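Local coordinates for protein WZI (Escherichia coli, PDB 2YNK) that binds carbohydrate as an outer-membrane beta-barrel lectin and takes part in assembling the group 1 capsule, at residues Q52-L55 / A56-N59; N59-L62 / S63-K66; A329-R333 / T334-R338; G351-Q355 / G356-G360. All coordinates share one frame; numbering follows the deposited sequence.

How the contacts relate
Contacts 1 and 2 follow one another on the same helix, 49-65, share Asn-59 and have centres about 11 Å apart. Further along the chain, contact 3 lies where barrel strand 322-331 runs out into a loop, and contact 4 is the small hairpin of strands 353-354 and 357-358 that follows, before strand 368-377 resumes the barrel. The centres of contacts 3 and 4 are about 18 Å apart. The two helical contacts lie on the opposite side of the chain's centre from contacts 3 and 4, with centres 31 to 39 Å away. Together they sample both architectures of Wzi, an amino-terminal helical bundle and an antiparallel barrel with a long, folded connection between two strands.

Contact 1 (Q52-L55 / A56-N59); sequences QVVL and ARIN
With CG1 opposite its backbone N (chi1 169°), Val-53 turns that methyl toward Arg-57, one helical turn on, and CG1 comes to 3.5 Å from Arg-57 NH1. The arginine does its share by bending at chi2 (137°) and chi3 (59°), which folds its guanidinium back over the preceding turn. There NH2 meets the other valine, Val-54 CG2, at 3.7 Å. Val-54 CA lies over one face, 4.1 Å from the guanidinium plane and displaced toward the rim, and Val-53 O lies over a face as well. Compact, branched valines suit this place, since their methyls can pack against NH1 and NH2. The charged group is also engaged elsewhere, because Arg-57 NE makes a salt bridge with Asp-13, which probably fixes the rotation of the group.

The backbone beneath is somewhat irregular. Ala-56 N bonds to Gln-52 O at 3.0 Å in the usual i to i+4 manner, but Arg-57 N is held chiefly by Val-54 O, at 2.9 Å, and Ile-58 N by Leu-55 O, at 3.2 Å; the i+4 bonds to Val-53 O and Val-54 O are weak.

Apolar side chains join this part of the helix to its neighbours. Val-54 packs on Trp-16 and Leu-17 of helix 8-19, while Leu-55 and buried Ile-58 both lie between helices 8-19 and 34-42, each touching Leu-41 of the latter.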
# COMPACT_ATOMS: atom_id res chain seq x y z
N GLN A 52 -23.28 6.88 9.08
CA GLN A 52 -23.55 5.70 9.90
C GLN A 52 -23.40 4.45 9.04
O GLN A 52 -22.90 3.43 9.51
CB GLN A 52 -24.94 5.78 10.54
CG GLN A 52 -25.26 7.15 11.12
CD GLN A 52 -26.07 7.10 12.41
OE1 GLN A 52 -27.15 7.70 12.50
NE2 GLN A 52 -25.54 6.41 13.41
N VAL A 53 -23.82 4.55 7.79
CA VAL A 53 -23.65 3.48 6.81
C VAL A 53 -22.17 3.09 6.65
O VAL A 53 -21.81 1.92 6.75
CB VAL A 53 -24.21 3.88 5.43
CG1 VAL A 53 -23.79 2.89 4.35
CG2 VAL A 53 -25.72 4.01 5.48
N VAL A 54 -21.31 4.08 6.42
CA VAL A 54 -19.89 3.80 6.30
C VAL A 54 -19.36 3.20 7.60
O VAL A 54 -18.74 2.15 7.58
CB VAL A 54 -19.07 5.04 5.89
CG1 VAL A 54 -17.58 4.71 5.88
CG2 VAL A 54 -19.50 5.55 4.52
N LEU A 55 -19.61 3.86 8.73
CA LEU A 55 -19.20 3.35 10.05
C LEU A 55 -19.49 1.86 10.26
O LEU A 55 -18.62 1.11 10.71
CB LEU A 55 -19.88 4.13 11.19
CG LEU A 55 -19.17 5.39 11.70
CD1 LEU A 55 -19.87 5.91 12.94
CD2 LEU A 55 -17.70 5.13 11.98
N ALA A 56 -20.71 1.44 9.96
CA ALA A 56 -21.13 0.07 10.24
C ALA A 56 -20.32 -0.91 9.40
O ALA A 56 -20.12 -2.07 9.78
CB ALA A 56 -22.62 -0.10 9.97
N ARG A 57 -19.84 -0.42 8.25
CA ARG A 57 -19.07 -1.22 7.30
C ARG A 57 -17.70 -1.59 7.84
O ARG A 57 -17.21 -2.68 7.57
CB ARG A 57 -18.95 -0.47 5.96
CG ARG A 57 -19.44 -1.26 4.75
CD ARG A 57 -20.27 -0.41 3.80
NE ARG A 57 -19.53 0.74 3.29
CZ ARG A 57 -20.06 1.72 2.55
NH1 ARG A 57 -21.35 1.70 2.21
NH2 ARG A 57 -19.29 2.72 2.13
N ILE A 58 -17.08 -0.71 8.62
CA ILE A 58 -15.73 -0.97 9.14
C ILE A 58 -15.57 -2.32 9.84
O ILE A 58 -14.73 -3.13 9.45
CB ILE A 58 -15.24 0.14 10.09
CG1 ILE A 58 -15.24 1.51 9.39
CG2 ILE A 58 -13.85 -0.19 10.63
CD1 ILE A 58 -14.66 1.56 8.00
N ASN A 59 -16.38 -2.59 10.86
CA ASN A 59 -16.30 -3.88 11.56
C ASN A 59 -16.78 -5.06 10.71
O ASN A 59 -16.26 -6.17 10.84
CB ASN A 59 -17.08 -3.83 12.89
CG ASN A 59 -16.27 -3.20 14.02
OD1 ASN A 59 -15.04 -3.27 14.03
ND2 ASN A 59 -16.97 -2.60 14.98

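Contact 2 (N59-L62 / S63-K66); sequences NQRL and SALK
One face of the Arg-61 guanidinium lies against Leu-65 CG, while Ala-64 CB approaches the same group obliquely, 4.3 Å from NH1. The leucine crosses the arginine chain at a slant: Leu-65 CD1 is 4.0 Å from Arg-61 CG, and its other methyl, CD2, is 4.1 Å from Arg-61 NH2. Two torsions of Arg-61 arrange this. A chi1 of -171° carries CG away from the backbone N, and the chain then bends at chi2 (59°), bringing the guanidinium alongside the next turn.

Such a pairing uses both halves of an arginine. Its flat face accepts a hydrocarbon neighbour, and its N-H groups remain available for acids: NH2 forms a salt bridge with Asp-7 and NH1 one with Glu-451, the latter on barrel strand 444-454. The small methyl of Ala-64 probably leaves room for the arginine to bend back past it.

Backbone bonds carry the helix through this turn. Leu-65 N to Arg-61 O, at 2.7 Å, is nearly straight (172°), and Lys-66 N closes the last turn on Leu-62 O at 3.0 Å. Ser-63 adds a weak bond from OG to Asn-59 O, at 3.2 Å, the carbonyl that already accepts from Ser-63 N; serine can return its short hydroxyl to the backbone in this way. Lys-66 is the first residue to leave helical geometry, and its NZ goes on to Asp-108 and Leu-3. The arrangement is that of an i to i+4 arginine-leucine pair in the final turns of an alpha-helix, here linking the amino-terminal helices to the barrel wall.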
# COMPACT_ATOMS: atom_id res chain seq x y z
N ASN A 59 -16.38 -2.59 10.86
CA ASN A 59 -16.30 -3.88 11.56
C ASN A 59 -16.78 -5.06 10.71
O ASN A 59 -16.26 -6.17 10.84
CB ASN A 59 -17.08 -3.83 12.89
CG ASN A 59 -16.27 -3.20 14.02
OD1 ASN A 59 -15.04 -3.27 14.03
ND2 ASN A 59 -16.97 -2.60 14.98
N GLN A 60 -17.75 -4.81 9.84
CA GLN A 60 -18.22 -5.83 8.93
C GLN A 60 -17.05 -6.30 8.06
O GLN A 60 -16.88 -7.51 7.83
CB GLN A 60 -19.35 -5.31 8.05
CG GLN A 60 -19.97 -6.40 7.19
CD GLN A 60 -20.98 -5.89 6.17
OE1 GLN A 60 -21.22 -4.69 6.06
NE2 GLN A 60 -21.57 -6.82 5.42
N ARG A 61 -16.24 -5.35 7.59
CA ARG A 61 -15.12 -5.68 6.72
C ARG A 61 -14.05 -6.46 7.49
O ARG A 61 -13.62 -7.51 7.03
CB ARG A 61 -14.53 -4.41 6.09
CG ARG A 61 -13.49 -4.66 5.00
CD ARG A 61 -14.02 -5.48 3.84
NE ARG A 61 -12.96 -5.78 2.86
CZ ARG A 61 -13.04 -6.70 1.91
NH1 ARG A 61 -14.11 -7.46 1.75
NH2 ARG A 61 -12.01 -6.88 1.09
N LEU A 62 -13.66 -5.96 8.66
CA LEU A 62 -12.66 -6.65 9.49
C LEU A 62 -13.10 -8.06 9.87
O LEU A 62 -12.27 -8.94 10.06
CB LEU A 62 -12.36 -5.85 10.76
CG LEU A 62 -11.77 -4.44 10.61
CD1 LEU A 62 -11.94 -3.64 11.90
CD2 LEU A 62 -10.32 -4.50 10.19
N SER A 63 -14.41 -8.29 9.98
CA SER A 63 -14.95 -9.64 10.16
C SER A 63 -14.75 -10.47 8.91
O SER A 63 -14.44 -11.65 9.00
CB SER A 63 -16.44 -9.61 10.48
OG SER A 63 -16.65 -9.23 11.82
N ALA A 64 -14.97 -9.87 7.75
CA ALA A 64 -14.74 -10.54 6.48
C ALA A 64 -13.26 -10.90 6.32
O ALA A 64 -12.91 -12.06 6.13
CB ALA A 64 -15.19 -9.65 5.33
N LEU A 65 -12.41 -9.90 6.45
CA LEU A 65 -10.97 -10.07 6.31
C LEU A 65 -10.40 -11.14 7.24
O LEU A 65 -9.59 -11.98 6.81
CB LEU A 65 -10.26 -8.73 6.57
CG LEU A 65 -10.44 -7.69 5.47
CD1 LEU A 65 -9.95 -6.31 5.90
CD2 LEU A 65 -9.71 -8.17 4.23
N LYS A 66 -10.83 -11.11 8.50
CA LYS A 66 -10.26 -12.00 9.51
C LYS A 66 -11.14 -13.21 9.85
O LYS A 66 -10.93 -13.85 10.88
CB LYS A 66 -9.92 -11.20 10.76
CG LYS A 66 -8.84 -10.17 10.54
CD LYS A 66 -8.24 -9.71 11.85
CE LYS A 66 -6.93 -8.98 11.63
NZ LYS A 66 -5.78 -9.92 11.49

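Contact 3 (A329-R333 / T334-R338); sequences AHDTR and TNMSR
A salt bridge sets up the contact between Asp-331, Arg-333 and the loop residue Met-336, a selenomethionine here. Arg-333 grips the carboxylate side-on, so that NH2 and NE both bond to Asp-331 OD2, at 2.8 and 3.2 Å; the acceptor lies close to the guanidinium plane, and NH2 meets the syn lone pair of Asp-331 OD2. Asp-331 OD1, left for the backbone, accepts from Arg-333 N at 2.9 Å. Aspartate suits the place because its two oxygens can serve both ends of the arginine.

Contacts without hydrogen bonds come next. Met-336 O sits 3.3 Å above the guanidinium plane, toward the rim, where the angle is too poor for a hydrogen bond from NH2, though the carbonyl dipole probably suits the cation; Ser-337 N lies over the same face. Met-336 CB lies 3.7 Å from Asp-331 OD2, the two side chains crossing at about a right angle.

Backbone bonds within 334-338 tie the start of the loop into a tight turn: Thr-334 N donates to Arg-338 O at 2.9 Å, and Thr-334 O takes both Ser-337 N and Arg-338 N.

Two motifs result, an Asx turn at Asp-331 and a classic beta bulge, with Ser-337 and Arg-338 facing Thr-334, where barrel strand 322-331 gives way to its loop.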
# COMPACT_ATOMS: atom_id res chain seq x y z
N ALA A 329 -0.37 12.89 -8.75
CA ALA A 329 0.74 13.00 -9.71
C ALA A 329 2.03 12.42 -9.13
O ALA A 329 2.35 12.68 -7.97
CB ALA A 329 0.96 14.45 -10.12
N HIS A 330 2.75 11.61 -9.91
CA HIS A 330 4.03 11.03 -9.50
C HIS A 330 5.13 11.42 -10.44
O HIS A 330 4.90 11.60 -11.63
CB HIS A 330 3.96 9.51 -9.51
CG HIS A 330 3.03 8.90 -8.50
ND1 HIS A 330 3.08 7.61 -8.17
CD2 HIS A 330 2.00 9.45 -7.73
CE1 HIS A 330 2.14 7.33 -7.26
NE2 HIS A 330 1.48 8.47 -6.99
N ASP A 331 6.35 11.53 -9.92
CA ASP A 331 7.53 11.66 -10.76
C ASP A 331 8.69 10.88 -10.15
O ASP A 331 9.25 11.28 -9.13
CB ASP A 331 7.91 13.14 -10.95
CG ASP A 331 9.01 13.33 -12.00
OD1 ASP A 331 10.09 12.72 -11.83
OD2 ASP A 331 8.81 14.09 -12.98
N THR A 332 9.05 9.76 -10.78
CA THR A 332 10.12 8.91 -10.27
C THR A 332 11.42 9.05 -11.07
O THR A 332 12.29 8.17 -11.03
CB THR A 332 9.67 7.44 -10.19
OG1 THR A 332 9.33 6.97 -11.51
CG2 THR A 332 8.46 7.31 -9.26
N ARG A 333 11.57 10.17 -11.77
CA ARG A 333 12.88 10.58 -12.25
C ARG A 333 13.67 11.18 -11.08
O ARG A 333 13.13 11.34 -9.98
CB ARG A 333 12.75 11.61 -13.37
CG ARG A 333 12.03 11.09 -14.61
CD ARG A 333 11.85 12.19 -15.64
NE ARG A 333 10.83 13.15 -15.23
CZ ARG A 333 10.54 14.26 -15.90
NH1 ARG A 333 11.18 14.57 -17.02
NH2 ARG A 333 9.60 15.07 -15.43
N THR A 334 14.93 11.51 -11.32
CA THR A 334 15.73 12.23 -10.34
C THR A 334 15.62 13.73 -10.58
O THR A 334 16.05 14.24 -11.63
CB THR A 334 17.19 11.76 -10.34
OG1 THR A 334 17.27 10.52 -9.64
CG2 THR A 334 18.08 12.79 -9.65
N ASN A 335 15.03 14.42 -9.61
CA ASN A 335 14.73 15.84 -9.72
C ASN A 335 13.98 16.18 -11.01
O ASN A 335 14.28 17.18 -11.66
CB ASN A 335 16.00 16.67 -9.61
CG ASN A 335 16.77 16.41 -8.33
OD1 ASN A 335 16.17 16.18 -7.27
ND2 ASN A 335 18.09 16.46 -8.42
N MSE A 336 13.02 15.34 -11.38
CA MSE A 336 12.15 15.60 -12.52
C MSE A 336 12.90 15.94 -13.78
O MSE A 336 12.46 16.79 -14.55
CB MSE A 336 11.21 16.75 -12.17
CG MSE A 336 10.63 16.63 -10.77
SE MSE A 336 9.07 17.83 -10.61
CE MSE A 336 9.99 19.33 -9.71
N SER A 337 14.03 15.29 -14.01
CA SER A 337 14.82 15.55 -15.21
C SER A 337 15.77 14.40 -15.51
O SER A 337 15.67 13.76 -16.56
CB SER A 337 15.62 16.84 -15.03
OG SER A 337 16.43 16.77 -13.87
N ARG A 338 16.67 14.14 -14.58
CA ARG A 338 17.73 13.13 -14.76
C ARG A 338 17.12 11.73 -14.70
O ARG A 338 16.25 11.46 -13.88
CB ARG A 338 18.80 13.33 -13.68
CG ARG A 338 19.85 12.24 -13.52
CD ARG A 338 20.81 12.64 -12.41
NE ARG A 338 21.64 11.54 -11.92
CZ ARG A 338 22.38 11.59 -10.81
NH1 ARG A 338 22.41 12.67 -10.04
NH2 ARG A 338 23.10 10.52 -10.45

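Contact 4 (G351-Q355 / G356-G360); sequences GYYQQ and GYPLG
Leu-359 lies across the face of the Tyr-352 ring, at the open end of a tight beta hairpin whose strands 353-354 and 357-358 are joined by a type I' turn. The two side chains meet at about a right angle: Leu-359 CB stands 3.8 Å from the ring centroid, 18° off the normal, a CH-pi contact. The chi1 of Tyr-352, -168°, sets its ring beside the carbonyl carbon and so within reach of the leucine. One leucine branch, Leu-359 CD2, lies near Tyr-352 CE1, while the other, Leu-359 CD1, packs against the backbone N of Gln-354 and rests 3.6 Å from Gln-354 CB. A branched leucine thus serves two partners at once.

Tyr-353 and Pro-358 form the non-hydrogen-bonded pair, and their side chains share a face of the hairpin. Their approach is oblique, with Tyr-353 CE2 3.9 Å from Pro-358 CB. Proline, which lacks an N-H, is well placed in such a pair. Next to it, Gln-354 and Tyr-357 are the hydrogen-bonded pair, each N meeting the other's O at 2.8 Å. Gln-355 and Gly-356 occupy the turn with positive phi, a conformation glycine adopts readily.

The outer ends reach surrounding loops: Tyr-352 OH bonds to Ile-161 O, Gln-354 OE1 to Asn-203 N, Gln-355 NE2 to Gln-204 and Tyr-357 OH to Gln-79. These bonds tie the largely buried hairpin to the loops around it. At the turn itself, Gln-355 O, which also accepts from Lys-402 NZ, lies in the plane of the Tyr-357 ring at its edge, 3.5 Å from Tyr-357 CD1.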
# COMPACT_ATOMS: atom_id res chain seq x y z
N GLY A 351 18.78 -3.41 -8.82
CA GLY A 351 18.04 -2.20 -8.50
C GLY A 351 17.12 -2.41 -7.33
O GLY A 351 17.21 -3.44 -6.66
N TYR A 352 16.24 -1.45 -7.09
CA TYR A 352 15.28 -1.49 -5.97
C TYR A 352 14.01 -2.23 -6.45
O TYR A 352 12.92 -1.66 -6.54
CB TYR A 352 14.98 -0.06 -5.51
CG TYR A 352 14.23 0.06 -4.19
CD1 TYR A 352 14.77 -0.45 -3.01
CD2 TYR A 352 12.99 0.70 -4.11
CE1 TYR A 352 14.10 -0.34 -1.80
CE2 TYR A 352 12.31 0.82 -2.91
CZ TYR A 352 12.87 0.29 -1.76
OH TYR A 352 12.20 0.40 -0.56
N TYR A 353 14.21 -3.51 -6.79
CA TYR A 353 13.18 -4.38 -7.35
C TYR A 353 13.37 -5.81 -6.85
O TYR A 353 14.50 -6.30 -6.80
CB TYR A 353 13.27 -4.46 -8.87
CG TYR A 353 13.10 -3.16 -9.61
CD1 TYR A 353 14.14 -2.24 -9.68
CD2 TYR A 353 11.93 -2.87 -10.28
CE1 TYR A 353 14.01 -1.05 -10.37
CE2 TYR A 353 11.79 -1.68 -10.98
CZ TYR A 353 12.84 -0.77 -11.02
OH TYR A 353 12.71 0.42 -11.70
N GLN A 354 12.27 -6.49 -6.51
CA GLN A 354 12.30 -7.92 -6.27
C GLN A 354 11.59 -8.60 -7.42
O GLN A 354 10.46 -8.22 -7.74
CB GLN A 354 11.58 -8.27 -4.99
CG GLN A 354 11.70 -9.75 -4.65
CD GLN A 354 11.01 -10.11 -3.38
OE1 GLN A 354 11.65 -10.40 -2.38
NE2 GLN A 354 9.69 -10.10 -3.40
N GLN A 355 12.26 -9.58 -8.02
CA GLN A 355 11.74 -10.33 -9.15
C GLN A 355 11.23 -9.41 -10.24
O GLN A 355 10.21 -9.67 -10.89
CB GLN A 355 10.67 -11.31 -8.70
CG GLN A 355 11.24 -12.30 -7.69
CD GLN A 355 10.19 -13.14 -7.00
OE1 GLN A 355 9.26 -12.62 -6.38
NE2 GLN A 355 10.36 -14.46 -7.07
N GLY A 356 11.96 -8.32 -10.45
CA GLY A 356 11.67 -7.37 -11.51
C GLY A 356 10.64 -6.34 -11.11
O GLY A 356 10.50 -5.30 -11.77
N TYR A 357 9.91 -6.63 -10.04
CA TYR A 357 8.82 -5.77 -9.64
C TYR A 357 9.29 -4.83 -8.54
O TYR A 357 9.99 -5.23 -7.61
CB TYR A 357 7.59 -6.60 -9.30
CG TYR A 357 6.80 -6.94 -10.56
CD1 TYR A 357 7.35 -7.75 -11.55
CD2 TYR A 357 5.54 -6.40 -10.79
CE1 TYR A 357 6.66 -8.03 -12.71
CE2 TYR A 357 4.84 -6.68 -11.95
CZ TYR A 357 5.41 -7.50 -12.91
OH TYR A 357 4.72 -7.80 -14.07
N PRO A 358 8.97 -3.53 -8.71
CA PRO A 358 9.47 -2.49 -7.82
C PRO A 358 8.96 -2.62 -6.38
O PRO A 358 7.80 -2.94 -6.17
CB PRO A 358 8.91 -1.21 -8.46
CG PRO A 358 7.69 -1.66 -9.18
CD PRO A 358 8.06 -2.99 -9.73
N LEU A 359 9.87 -2.42 -5.44
CA LEU A 359 9.58 -2.29 -4.02
C LEU A 359 9.02 -0.88 -3.71
O LEU A 359 8.49 -0.64 -2.63
CB LEU A 359 10.85 -2.52 -3.20
CG LEU A 359 11.17 -3.92 -2.68
CD1 LEU A 359 11.43 -4.88 -3.83
CD2 LEU A 359 12.37 -3.85 -1.75
N GLY A 360 9.18 0.04 -4.66
CA GLY A 360 8.67 1.38 -4.52
C GLY A 360 7.42 1.52 -5.35
O GLY A 360 6.51 0.71 -5.21